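Local atomic coordinates of CD8 alpha antigen (Sus scrofa, PDB entry 5EDX), a protein that probably serves as a T-cell co-receptor, its immunoglobulin V-type domain pairing into a homodimer that engages MHC class I molecules. Residues Ile47-Leu52 against Glu61-Arg66; Ser69-Lys72 against Phe77-Ile80; His82-Glu87 against Met108-Pro113; Tyr92-Leu97 against Tyr103-Met108. All coordinates share one frame; numbering follows the deposited sequence.

From the N terminus, contact 1 comes first: strand 47-52 is met by the loop 61-66 once the chain has passed through the short strand 58-59. Contact 2 follows in series as the hairpin of strands 68-73 and 76-81, in the other sheet of the sandwich, and M50 of contact 1 packs on its G70 and L79. Contact 3 closes the longest loop, bringing 82-87 against 108-113 near the C-terminal end. Nested inside that loop is contact 4, the hairpin of strands 90-98 and 101-111, which shares M108 with contact 3. Y92 of contact 4 touches L49, L79 and V110, so all four contacts meet across the core.

Contact 1: Ile47-Leu52 against Glu61-Arg66; sequences IFLMYL and EGLDTR
L63 is the residue through which the loop 61-66 touches strand 47-52. Its CB points toward the strand, and with CG anti to the backbone N (chi1 -175°) CD1 is set against the L49 side chain and CD2 against the L49 carbonyl and the M50 methyl. CD1 meets CD2 of L49 at 4.0 Å, the two side chains crossing at a slant. CD2 lies 3.5 Å from the carbonyl O of L49 and also touches the methyl of M50, CE to CD2 being 3.8 Å. The M50 chain is bent at its last torsion (chi3 69°), which swings CE round to the leucine. L49 and M50 form a classic beta bulge opposite W35, with both residues facing that one partner on strand 33-38. The setting is an immunoglobulin V-type domain, where the additional strand 58-59 follows 47-52 at the sheet margin and the chain then crosses to strand 68-73 of the other sheet. Beyond L63 the loop is braced internally: R66 grips the carboxylate of D64 side-on, NE to OD1 at 2.9 Å and NH2 to OD2 at 2.8 Å. D64 OD1 also accepts the backbone N of R66, an Asx turn, and therefore holds two donors.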
loop_
_atom_site.group_PDB
_atom_site.type_symbol
_atom_site.label_atom_id
_atom_site.label_comp_id
_atom_site.label_asym_id
_atom_site.label_seq_id
_atom_site.Cartn_x
_atom_site.Cartn_y
_atom_site.Cartn_z
ATOM N N ILE A 47 5.814 2.862 2.711
ATOM C CA ILE A 47 6.123 4.183 3.219
ATOM C C ILE A 47 5.529 5.217 2.261
ATOM O O ILE A 47 5.768 5.164 1.059
ATOM C CB ILE A 47 7.651 4.355 3.312
ATOM C CG1 ILE A 47 8.220 3.335 4.311
ATOM C CG2 ILE A 47 8.023 5.777 3.719
ATOM C CD1 ILE A 47 9.722 3.211 4.281
ATOM N N PHE A 48 4.732 6.137 2.796
ATOM C CA PHE A 48 4.160 7.220 2.001
ATOM C C PHE A 48 5.251 8.236 1.669
ATOM O O PHE A 48 5.959 8.703 2.559
ATOM C CB PHE A 48 3.016 7.889 2.781
ATOM C CG PHE A 48 2.472 9.145 2.133
ATOM C CD1 PHE A 48 1.550 9.069 1.098
ATOM C CD2 PHE A 48 2.861 10.397 2.587
ATOM C CE1 PHE A 48 1.040 10.228 0.512
ATOM C CE2 PHE A 48 2.357 11.558 2.002
ATOM C CZ PHE A 48 1.446 11.466 0.967
ATOM N N LEU A 49 5.392 8.577 0.392
ATOM C CA LEU A 49 6.365 9.595 -0.008
ATOM C C LEU A 49 5.707 10.947 -0.280
ATOM O O LEU A 49 6.113 11.960 0.290
ATOM C CB LEU A 49 7.168 9.141 -1.225
ATOM C CG LEU A 49 7.935 7.830 -1.081
ATOM C CD1 LEU A 49 8.602 7.488 -2.405
ATOM C CD2 LEU A 49 8.967 7.932 0.049
ATOM N N MET A 50 4.695 10.967 -1.143
ATOM C CA MET A 50 3.994 12.217 -1.443
ATOM C C MET A 50 2.678 11.995 -2.161
ATOM O O MET A 50 2.449 10.948 -2.770
ATOM C CB MET A 50 4.873 13.128 -2.297
ATOM C CG MET A 50 5.130 12.578 -3.685
ATOM S SD MET A 50 6.435 13.469 -4.560
ATOM C CE MET A 50 7.893 12.985 -3.630
ATOM N N TYR A 51 1.821 13.006 -2.082
ATOM C CA TYR A 51 0.537 13.017 -2.760
ATOM C C TYR A 51 0.622 14.129 -3.796
ATOM O O TYR A 51 1.079 15.233 -3.490
ATOM C CB TYR A 51 -0.567 13.289 -1.739
ATOM C CG TYR A 51 -1.930 13.629 -2.315
ATOM C CD1 TYR A 51 -2.899 12.649 -2.489
ATOM C CD2 TYR A 51 -2.260 14.941 -2.644
ATOM C CE1 TYR A 51 -4.149 12.958 -2.992
ATOM C CE2 TYR A 51 -3.514 15.260 -3.153
ATOM C CZ TYR A 51 -4.452 14.262 -3.324
ATOM O OH TYR A 51 -5.701 14.569 -3.825
ATOM N N LEU A 52 0.218 13.826 -5.028
ATOM C CA LEU A 52 0.284 14.789 -6.121
ATOM C C LEU A 52 -1.083 14.976 -6.767
ATOM O O LEU A 52 -1.781 14.009 -7.055
ATOM C CB LEU A 52 1.281 14.324 -7.182
ATOM C CG LEU A 52 2.726 14.135 -6.712
ATOM C CD1 LEU A 52 3.524 13.375 -7.760
ATOM C CD2 LEU A 52 3.382 15.481 -6.398
ATOM N N GLU A 61 5.953 14.051 6.013
ATOM C CA GLU A 61 6.784 14.674 7.031
ATOM C C GLU A 61 8.086 13.895 7.136
ATOM O O GLU A 61 8.080 12.672 7.272
ATOM C CB GLU A 61 6.068 14.697 8.381
ATOM C CG GLU A 61 5.184 15.918 8.583
ATOM C CD GLU A 61 4.409 15.865 9.885
ATOM O OE1 GLU A 61 4.970 15.393 10.898
ATOM O OE2 GLU A 61 3.236 16.298 9.891
ATOM N N GLY A 62 9.206 14.600 7.057
ATOM C CA GLY A 62 10.492 13.940 7.182
ATOM C C GLY A 62 11.092 13.468 5.871
ATOM O O GLY A 62 12.209 12.956 5.853
ATOM N N LEU A 63 10.366 13.623 4.768
ATOM C CA LEU A 63 10.950 13.313 3.467
ATOM C C LEU A 63 11.971 14.380 3.096
ATOM O O LEU A 63 11.659 15.574 3.085
ATOM C CB LEU A 63 9.877 13.231 2.376
ATOM C CG LEU A 63 10.405 12.796 1.006
ATOM C CD1 LEU A 63 10.779 11.323 1.025
ATOM C CD2 LEU A 63 9.379 13.073 -0.085
ATOM N N ASP A 64 13.189 13.953 2.773
ATOM C CA ASP A 64 14.217 14.894 2.336
ATOM C C ASP A 64 14.076 15.148 0.840
ATOM O O ASP A 64 14.514 14.331 0.027
ATOM C CB ASP A 64 15.608 14.341 2.664
ATOM C CG ASP A 64 16.711 15.372 2.473
ATOM O OD1 ASP A 64 16.481 16.376 1.771
ATOM O OD2 ASP A 64 17.817 15.168 3.016
ATOM N N THR A 65 13.474 16.280 0.474
ATOM C CA THR A 65 13.147 16.542 -0.924
ATOM C C THR A 65 14.346 16.967 -1.767
ATOM O O THR A 65 14.220 17.187 -2.969
ATOM C CB THR A 65 11.986 17.557 -1.078
ATOM O OG1 THR A 65 12.313 18.776 -0.403
ATOM C CG2 THR A 65 10.705 16.986 -0.483
ATOM N N ARG A 66 15.511 17.071 -1.135
ATOM C CA ARG A 66 16.752 17.269 -1.870
ATOM C C ARG A 66 17.129 15.981 -2.593
ATOM O O ARG A 66 17.818 16.017 -3.609
ATOM C CB ARG A 66 17.884 17.681 -0.921
ATOM C CG ARG A 66 17.687 19.047 -0.276
ATOM C CD ARG A 66 18.725 19.305 0.805
ATOM N NE ARG A 66 18.661 18.313 1.874
ATOM C CZ ARG A 66 19.356 18.385 3.008
ATOM N NH1 ARG A 66 20.169 19.410 3.226
ATOM N NH2 ARG A 66 19.233 17.435 3.924
#

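Contact 2: Ser69-Lys72 against Phe77-Ile80; sequences SGYK and FYLI
S69 starts the pairing with I80: its N donates to I80 O at 3.1 Å and its O accepts I80 N at 2.8 Å, a hydrogen-bonded antiparallel pair. L79 CD1 packs against the same S69 O at 3.5 Å. G70 faces L79 in a non-hydrogen-bonded pair, its CA 3.0 Å from Y78 O, an approach that a side chain would obstruct. The two strands, 68-73 and 76-81, form a beta hairpin at one margin of a sheet of the immunoglobulin sandwich, with strand 18-24 beyond 76-81. Y71 then makes the second hydrogen-bonded pair, with Y78. Its CG sits between the backbone N and the carbonyl carbon (chi1 70°), which carries the ring over to Y78. The ring planes lie 23° apart but are slid so far that they barely overlap, with Y71 CE1 3.3 Å from Y78 CD2. Y78 CB comes over a face of the Y71 ring, a CH-pi contact, while Y71 OH stands above the Y78 ring toward its rim. That hydroxyl is hydrogen-bonded to K19 NZ, and K19 also makes a cation-pi contact with Y78. K72 finally runs alongside F77, its CG 3.6 Å from F77 CE2, before NZ bonds to N74 O.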
loop_
_atom_site.group_PDB
_atom_site.type_symbol
_atom_site.label_atom_id
_atom_site.label_comp_id
_atom_site.label_asym_id
_atom_site.label_seq_id
_atom_site.Cartn_x
_atom_site.Cartn_y
_atom_site.Cartn_z
ATOM N N SER A 69 12.013 13.880 -4.951
ATOM C CA SER A 69 10.934 14.820 -5.249
ATOM C C SER A 69 10.019 14.220 -6.309
ATOM O O SER A 69 10.291 13.142 -6.837
ATOM C CB SER A 69 11.494 16.165 -5.715
ATOM O OG SER A 69 12.084 16.055 -6.999
ATOM N N GLY A 70 8.928 14.908 -6.616
ATOM C CA GLY A 70 8.032 14.416 -7.641
ATOM C C GLY A 70 7.128 15.509 -8.155
ATOM O O GLY A 70 7.048 16.584 -7.558
ATOM N N TYR A 71 6.445 15.239 -9.263
ATOM C CA TYR A 71 5.565 16.240 -9.852
ATOM C C TYR A 71 4.519 15.621 -10.761
ATOM O O TYR A 71 4.642 14.475 -11.184
ATOM C CB TYR A 71 6.378 17.300 -10.609
ATOM C CG TYR A 71 7.034 16.834 -11.894
ATOM C CD1 TYR A 71 6.357 16.911 -13.110
ATOM C CD2 TYR A 71 8.335 16.341 -11.901
ATOM C CE1 TYR A 71 6.951 16.505 -14.290
ATOM C CE2 TYR A 71 8.944 15.928 -13.087
ATOM C CZ TYR A 71 8.240 16.019 -14.277
ATOM O OH TYR A 71 8.819 15.622 -15.463
ATOM N N LYS A 72 3.486 16.401 -11.044
ATOM C CA LYS A 72 2.443 16.006 -11.978
ATOM C C LYS A 72 2.534 16.878 -13.221
ATOM O O LYS A 72 2.700 18.096 -13.120
ATOM C CB LYS A 72 1.074 16.184 -11.315
ATOM C CG LYS A 72 -0.134 15.923 -12.224
ATOM C CD LYS A 72 -1.435 16.272 -11.495
ATOM C CE LYS A 72 -2.667 15.820 -12.283
ATOM N NZ LYS A 72 -2.824 16.593 -13.546
ATOM N N PHE A 77 2.595 11.200 -13.623
ATOM C CA PHE A 77 3.185 11.493 -12.325
ATOM C C PHE A 77 4.620 10.977 -12.304
ATOM O O PHE A 77 4.905 9.890 -12.801
ATOM C CB PHE A 77 2.356 10.854 -11.208
ATOM C CG PHE A 77 0.942 11.359 -11.146
ATOM C CD1 PHE A 77 -0.051 10.785 -11.928
ATOM C CD2 PHE A 77 0.612 12.428 -10.326
ATOM C CE1 PHE A 77 -1.357 11.264 -11.881
ATOM C CE2 PHE A 77 -0.678 12.906 -10.264
ATOM C CZ PHE A 77 -1.672 12.327 -11.046
ATOM N N TYR A 78 5.527 11.766 -11.742
ATOM C CA TYR A 78 6.938 11.418 -11.757
ATOM C C TYR A 78 7.521 11.428 -10.360
ATOM O O TYR A 78 7.098 12.211 -9.511
ATOM C CB TYR A 78 7.720 12.407 -12.622
ATOM C CG TYR A 78 7.307 12.400 -14.071
ATOM C CD1 TYR A 78 7.919 11.553 -14.982
ATOM C CD2 TYR A 78 6.301 13.239 -14.527
ATOM C CE1 TYR A 78 7.539 11.542 -16.322
ATOM C CE2 TYR A 78 5.915 13.238 -15.864
ATOM C CZ TYR A 78 6.540 12.388 -16.751
ATOM O OH TYR A 78 6.155 12.383 -18.078
ATOM N N LEU A 79 8.498 10.553 -10.142
ATOM C CA LEU A 79 9.298 10.564 -8.922
ATOM C C LEU A 79 10.750 10.635 -9.353
ATOM O O LEU A 79 11.171 9.910 -10.252
ATOM C CB LEU A 79 9.073 9.284 -8.120
ATOM C CG LEU A 79 9.692 9.275 -6.722
ATOM C CD1 LEU A 79 8.894 10.165 -5.786
ATOM C CD2 LEU A 79 9.767 7.861 -6.173
ATOM N N ILE A 80 11.519 11.511 -8.717
ATOM C CA ILE A 80 12.920 11.646 -9.070
ATOM C C ILE A 80 13.787 11.337 -7.861
ATOM O O ILE A 80 13.657 11.973 -6.823
ATOM C CB ILE A 80 13.248 13.059 -9.574
ATOM C CG1 ILE A 80 12.492 13.357 -10.876
ATOM C CG2 ILE A 80 14.749 13.197 -9.798
ATOM C CD1 ILE A 80 11.117 13.925 -10.664
#

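Contact 3: His82-Glu87 against Met108-Pro113; sequences HRFREE and MSVFLP
V110 and L112 of segment 108-113 close on the ring of F84, which projects from the loop 82-87. V110, near the end of strand 101-111, comes first. Its CB points toward the loop, and CG1 approaches the ring of F84 obliquely, 3.6 Å from CE1 and 3.8 Å from CZ. The two side chains slide past each other in opposite directions, so that the far end of the phenyl group meets a branch of the valine. V110 also packs on V10 of strand 9-11 and on Y92 of strand 90-98.

L112 takes up the contact again. Its CD1 lies at the edge of the F84 ring, close to the ring plane and 3.5 Å from CE2. The other methyl, CD2, touches the aliphatic CG of E86 at 4.1 Å, the two side chains meeting at roughly a right angle.

F84 itself reaches across with CG anti to its backbone N (chi1 -170°), a torsion that directs the ring between V110 and L112, CE1 toward the valine and CE2 toward the leucine. The contact is entirely apolar, and Q89 borders it, touching both F84 and L112. The arrangement joins the crossover loop that leads from one sheet to the other, between strands 76-81 and 90-98, to the end of the C-terminal strand and the residue after it, helping to close one end of the beta-sandwich of an immunoglobulin V-type domain.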
loop_
_atom_site.group_PDB
_atom_site.type_symbol
_atom_site.label_atom_id
_atom_site.label_comp_id
_atom_site.label_asym_id
_atom_site.label_seq_id
_atom_site.Cartn_x
_atom_site.Cartn_y
_atom_site.Cartn_z
ATOM N N HIS A 82 17.187 11.929 -6.856
ATOM C CA HIS A 82 18.171 12.867 -7.399
ATOM C C HIS A 82 19.620 12.426 -7.317
ATOM O O HIS A 82 20.424 12.747 -8.198
ATOM C CB HIS A 82 18.015 14.229 -6.726
ATOM C CG HIS A 82 16.823 14.995 -7.207
ATOM N ND1 HIS A 82 15.629 15.019 -6.525
ATOM C CD2 HIS A 82 16.642 15.747 -8.317
ATOM C CE1 HIS A 82 14.760 15.765 -7.189
ATOM N NE2 HIS A 82 15.351 16.215 -8.282
ATOM N N ARG A 83 19.956 11.713 -6.249
ATOM C CA ARG A 83 21.337 11.367 -5.966
ATOM C C ARG A 83 21.297 10.021 -5.263
ATOM O O ARG A 83 21.388 9.936 -4.037
ATOM C CB ARG A 83 21.953 12.439 -5.057
ATOM C CG ARG A 83 23.411 12.759 -5.336
ATOM C CD ARG A 83 23.847 14.021 -4.593
ATOM N NE ARG A 83 23.849 15.205 -5.448
ATOM C CZ ARG A 83 24.047 16.446 -5.010
ATOM N NH1 ARG A 83 24.246 16.673 -3.716
ATOM N NH2 ARG A 83 24.041 17.463 -5.859
ATOM N N PHE A 84 21.152 8.969 -6.061
ATOM C CA PHE A 84 20.737 7.656 -5.575
ATOM C C PHE A 84 21.567 7.173 -4.389
ATOM O O PHE A 84 22.793 7.058 -4.473
ATOM C CB PHE A 84 20.763 6.643 -6.729
ATOM C CG PHE A 84 20.125 5.322 -6.401
ATOM C CD1 PHE A 84 18.753 5.223 -6.237
ATOM C CD2 PHE A 84 20.892 4.174 -6.287
ATOM C CE1 PHE A 84 18.163 4.014 -5.944
ATOM C CE2 PHE A 84 20.300 2.952 -5.996
ATOM C CZ PHE A 84 18.937 2.874 -5.819
ATOM N N ARG A 85 20.887 6.902 -3.282
ATOM C CA ARG A 85 21.542 6.413 -2.076
ATOM C C ARG A 85 21.392 4.897 -1.968
ATOM O O ARG A 85 20.476 4.304 -2.549
ATOM C CB ARG A 85 20.948 7.110 -0.848
ATOM C CG ARG A 85 21.104 8.634 -0.879
ATOM C CD ARG A 85 20.184 9.344 0.124
ATOM N NE ARG A 85 18.772 9.187 -0.216
ATOM C CZ ARG A 85 17.765 9.729 0.464
ATOM N NH1 ARG A 85 18.002 10.484 1.529
ATOM N NH2 ARG A 85 16.516 9.516 0.083
ATOM N N GLU A 86 22.292 4.263 -1.227
ATOM C CA GLU A 86 22.226 2.820 -1.047
ATOM C C GLU A 86 20.869 2.432 -0.465
ATOM O O GLU A 86 20.264 1.431 -0.860
ATOM C CB GLU A 86 23.355 2.362 -0.126
ATOM C CG GLU A 86 23.440 0.858 0.029
ATOM C CD GLU A 86 24.748 0.418 0.647
ATOM O OE1 GLU A 86 25.524 1.295 1.080
ATOM O OE2 GLU A 86 25.002 -0.802 0.697
ATOM N N GLU A 87 20.385 3.253 0.460
ATOM C CA GLU A 87 19.110 3.010 1.112
ATOM C C GLU A 87 17.900 3.414 0.250
ATOM O O GLU A 87 16.761 3.210 0.659
ATOM C CB GLU A 87 19.061 3.713 2.474
ATOM C CG GLU A 87 19.149 5.234 2.418
ATOM C CD GLU A 87 20.579 5.753 2.448
ATOM O OE1 GLU A 87 21.523 4.975 2.177
ATOM O OE2 GLU A 87 20.757 6.954 2.742
ATOM N N MET A 108 7.993 -0.628 -9.477
ATOM C CA MET A 108 9.194 -0.300 -10.228
ATOM C C MET A 108 10.352 -0.552 -9.270
ATOM O O MET A 108 10.493 0.142 -8.266
ATOM C CB MET A 108 9.157 1.156 -10.691
ATOM C CG MET A 108 8.212 1.392 -11.883
ATOM S SD MET A 108 7.537 3.062 -12.027
ATOM C CE MET A 108 6.343 3.052 -10.699
ATOM N N SER A 109 11.155 -1.568 -9.559
ATOM C CA SER A 109 12.270 -1.901 -8.685
ATOM C C SER A 109 13.492 -1.094 -9.088
ATOM O O SER A 109 13.788 -0.939 -10.273
ATOM C CB SER A 109 12.578 -3.402 -8.719
ATOM O OG SER A 109 13.072 -3.791 -9.985
ATOM N N VAL A 110 14.186 -0.555 -8.096
ATOM C CA VAL A 110 15.410 0.181 -8.348
ATOM C C VAL A 110 16.491 -0.372 -7.425
ATOM O O VAL A 110 16.370 -0.286 -6.205
ATOM C CB VAL A 110 15.230 1.686 -8.093
ATOM C CG1 VAL A 110 16.426 2.445 -8.621
ATOM C CG2 VAL A 110 13.940 2.186 -8.753
ATOM N N PHE A 111 17.528 -0.961 -8.012
ATOM C CA PHE A 111 18.591 -1.597 -7.233
ATOM C C PHE A 111 19.969 -1.277 -7.808
ATOM O O PHE A 111 20.109 -1.013 -9.001
ATOM C CB PHE A 111 18.396 -3.122 -7.190
ATOM C CG PHE A 111 17.313 -3.573 -6.246
ATOM C CD1 PHE A 111 17.601 -3.833 -4.918
ATOM C CD2 PHE A 111 16.004 -3.717 -6.683
ATOM C CE1 PHE A 111 16.613 -4.239 -4.039
ATOM C CE2 PHE A 111 15.009 -4.122 -5.811
ATOM C CZ PHE A 111 15.312 -4.384 -4.487
ATOM N N LEU A 112 20.973 -1.279 -6.936
ATOM C CA LEU A 112 22.370 -1.191 -7.335
ATOM C C LEU A 112 22.736 -2.407 -8.186
ATOM O O LEU A 112 22.132 -3.477 -8.050
ATOM C CB LEU A 112 23.250 -1.178 -6.084
ATOM C CG LEU A 112 23.967 0.051 -5.505
ATOM C CD1 LEU A 112 23.389 1.378 -5.948
ATOM C CD2 LEU A 112 24.030 -0.042 -3.972
ATOM N N PRO A 113 23.723 -2.250 -9.076
ATOM C CA PRO A 113 24.255 -3.418 -9.783
ATOM C C PRO A 113 24.893 -4.368 -8.777
ATOM O O PRO A 113 25.484 -3.906 -7.803
ATOM C CB PRO A 113 25.329 -2.813 -10.695
ATOM C CG PRO A 113 24.929 -1.382 -10.862
ATOM C CD PRO A 113 24.329 -0.992 -9.544
#

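Contact 4: Tyr92-Leu97 against Tyr103-Met108; sequences YFCSFL and YFSNFM
The F93 ring is met by two phenylalanines of 103-108: CE1 of F107 lies over one face, 3.3 Å above the plane and toward the rim, while CD1 of F104 comes up at the edge. F93 and F107 point the same way, but their planes are inclined at 44°, neither stacked nor perpendicular. With CG between the backbone N and the carbonyl carbon (chi1 58°), the F93 ring runs side by side with F104 and F107. The edge of the Y103 ring faces the carbonyl O of F96, and that of Y92 faces M108 O.

The backbones pair as an antiparallel hairpin, by Y92 with M108 at one end and F96 with Y103 at the other. Between them the register slips by one residue, and a serine side chain stands in for a carbonyl: C94 N donates to S105 OG at 2.9 Å, nearly straight at 173°, while S105 N returns a bond to C94 O. S105 OG in turn donates to N106 O at 2.9 Å, so the hydroxyl accepts one bond across the hairpin and donates another within its own segment. Y103 O takes two donors from opposite faces of its plane, F96 N at 3.0 Å and the longer S95 OG at 3.3 Å.

C94 closes the disulfide to C22 that pins the two sheets together. Beyond the hairpin, K45 of the second subunit bonds to N106 OD1 and F104 O, and P46 of that subunit packs on F93. The chemistry implies an interrupted strand whose register shift is bridged by a serine hydroxyl: S105 N and OG are both bonded, while S105 O is buried without a partner.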
loop_
_atom_site.group_PDB
_atom_site.type_symbol
_atom_site.label_atom_id
_atom_site.label_comp_id
_atom_site.label_asym_id
_atom_site.label_seq_id
_atom_site.Cartn_x
_atom_site.Cartn_y
_atom_site.Cartn_z
ATOM N N TYR A 92 9.176 1.066 -5.795
ATOM C CA TYR A 92 8.403 2.296 -5.843
ATOM C C TYR A 92 7.127 2.049 -6.631
ATOM O O TYR A 92 7.137 1.319 -7.623
ATOM C CB TYR A 92 9.231 3.414 -6.482
ATOM C CG TYR A 92 10.447 3.784 -5.658
ATOM C CD1 TYR A 92 11.623 3.037 -5.736
ATOM C CD2 TYR A 92 10.413 4.864 -4.791
ATOM C CE1 TYR A 92 12.735 3.368 -4.965
ATOM C CE2 TYR A 92 11.524 5.207 -4.021
ATOM C CZ TYR A 92 12.678 4.457 -4.118
ATOM O OH TYR A 92 13.772 4.800 -3.357
ATOM N N PHE A 93 6.025 2.650 -6.189
ATOM C CA PHE A 93 4.750 2.414 -6.857
ATOM C C PHE A 93 3.741 3.495 -6.524
ATOM O O PHE A 93 3.909 4.233 -5.555
ATOM C CB PHE A 93 4.205 1.002 -6.552
ATOM C CG PHE A 93 3.991 0.710 -5.085
ATOM C CD1 PHE A 93 5.070 0.557 -4.218
ATOM C CD2 PHE A 93 2.707 0.528 -4.584
ATOM C CE1 PHE A 93 4.864 0.263 -2.873
ATOM C CE2 PHE A 93 2.492 0.230 -3.239
ATOM C CZ PHE A 93 3.577 0.096 -2.384
ATOM N N CYS A 94 2.708 3.598 -7.355
ATOM C CA CYS A 94 1.724 4.660 -7.232
ATOM C C CYS A 94 0.426 4.099 -6.692
ATOM O O CYS A 94 0.121 2.928 -6.896
ATOM C CB CYS A 94 1.470 5.300 -8.595
ATOM S SG CYS A 94 2.926 6.124 -9.263
ATOM N N SER A 95 -0.327 4.926 -6.016
ATOM C CA SER A 95 -1.610 4.537 -5.469
ATOM C C SER A 95 -2.692 5.589 -5.755
ATOM O O SER A 95 -2.456 6.735 -5.606
ATOM C CB SER A 95 -1.466 4.377 -3.983
ATOM O OG SER A 95 -2.497 3.683 -3.460
ATOM N N PHE A 96 -3.850 5.136 -6.204
ATOM C CA PHE A 96 -4.931 5.984 -6.746
ATOM C C PHE A 96 -6.230 5.491 -6.108
ATOM O O PHE A 96 -6.431 4.311 -5.947
ATOM C CB PHE A 96 -4.964 5.960 -8.295
ATOM C CG PHE A 96 -6.156 6.594 -8.900
ATOM C CD1 PHE A 96 -6.240 7.982 -9.011
ATOM C CD2 PHE A 96 -7.198 5.839 -9.354
ATOM C CE1 PHE A 96 -7.348 8.573 -9.562
ATOM C CE2 PHE A 96 -8.309 6.420 -9.888
ATOM C CZ PHE A 96 -8.396 7.796 -9.994
ATOM N N LEU A 97 -7.038 6.433 -5.656
ATOM C CA LEU A 97 -8.277 6.048 -4.997
ATOM C C LEU A 97 -9.480 6.457 -5.837
ATOM O O LEU A 97 -9.567 7.585 -6.315
ATOM C CB LEU A 97 -8.354 6.667 -3.604
ATOM C CG LEU A 97 -9.703 6.628 -2.887
ATOM C CD1 LEU A 97 -10.048 5.222 -2.422
ATOM C CD2 LEU A 97 -9.694 7.596 -1.715
ATOM N N TYR A 103 -6.195 1.558 -5.557
ATOM C CA TYR A 103 -5.539 0.935 -6.695
ATOM C C TYR A 103 -4.033 1.134 -6.612
ATOM O O TYR A 103 -3.570 2.178 -6.163
ATOM C CB TYR A 103 -6.030 1.565 -8.000
ATOM C CG TYR A 103 -7.486 1.295 -8.299
ATOM C CD1 TYR A 103 -7.857 0.222 -9.091
ATOM C CD2 TYR A 103 -8.483 2.110 -7.782
ATOM C CE1 TYR A 103 -9.191 -0.032 -9.367
ATOM C CE2 TYR A 103 -9.818 1.863 -8.051
ATOM C CZ TYR A 103 -10.162 0.793 -8.843
ATOM O OH TYR A 103 -11.487 0.545 -9.115
ATOM N N PHE A 104 -3.272 0.144 -7.064
ATOM C CA PHE A 104 -1.813 0.243 -7.022
ATOM C C PHE A 104 -1.203 -0.039 -8.382
ATOM O O PHE A 104 -1.633 -0.958 -9.070
ATOM C CB PHE A 104 -1.240 -0.756 -6.012
ATOM C CG PHE A 104 -1.802 -0.606 -4.632
ATOM C CD1 PHE A 104 -1.288 0.338 -3.761
ATOM C CD2 PHE A 104 -2.845 -1.408 -4.202
ATOM C CE1 PHE A 104 -1.802 0.481 -2.484
ATOM C CE2 PHE A 104 -3.364 -1.270 -2.921
ATOM C CZ PHE A 104 -2.845 -0.325 -2.065
ATOM N N SER A 105 -0.188 0.734 -8.765
ATOM C CA SER A 105 0.578 0.418 -9.965
ATOM C C SER A 105 1.486 -0.764 -9.671
ATOM O O SER A 105 1.757 -1.067 -8.513
ATOM C CB SER A 105 1.447 1.602 -10.396
ATOM O OG SER A 105 2.599 1.709 -9.572
ATOM N N ASN A 106 1.961 -1.421 -10.724
ATOM C CA ASN A 106 3.032 -2.400 -10.580
ATOM C C ASN A 106 4.241 -1.758 -9.917
ATOM O O ASN A 106 4.446 -0.544 -10.024
ATOM C CB ASN A 106 3.453 -2.943 -11.947
ATOM C CG ASN A 106 2.387 -3.811 -12.582
ATOM O OD1 ASN A 106 1.385 -4.146 -11.950
ATOM N ND2 ASN A 106 2.600 -4.185 -13.837
ATOM N N PHE A 107 5.033 -2.580 -9.239
ATOM C CA PHE A 107 6.294 -2.143 -8.653
ATOM C C PHE A 107 7.286 -1.720 -9.731
ATOM O O PHE A 107 7.412 -2.374 -10.767
ATOM C CB PHE A 107 6.922 -3.291 -7.854
ATOM C CG PHE A 107 6.405 -3.424 -6.448
ATOM C CD1 PHE A 107 5.356 -2.644 -5.993
ATOM C CD2 PHE A 107 6.985 -4.338 -5.573
ATOM C CE1 PHE A 107 4.892 -2.772 -4.696
ATOM C CE2 PHE A 107 6.526 -4.468 -4.277
ATOM C CZ PHE A 107 5.486 -3.685 -3.834
ATOM N N MET A 108 7.993 -0.628 -9.477
ATOM C CA MET A 108 9.194 -0.300 -10.228
ATOM C C MET A 108 10.352 -0.552 -9.270
ATOM O O MET A 108 10.493 0.142 -8.266
ATOM C CB MET A 108 9.157 1.156 -10.691
ATOM C CG MET A 108 8.212 1.392 -11.883
ATOM S SD MET A 108 7.537 3.062 -12.027
ATOM C CE MET A 108 6.343 3.052 -10.699
#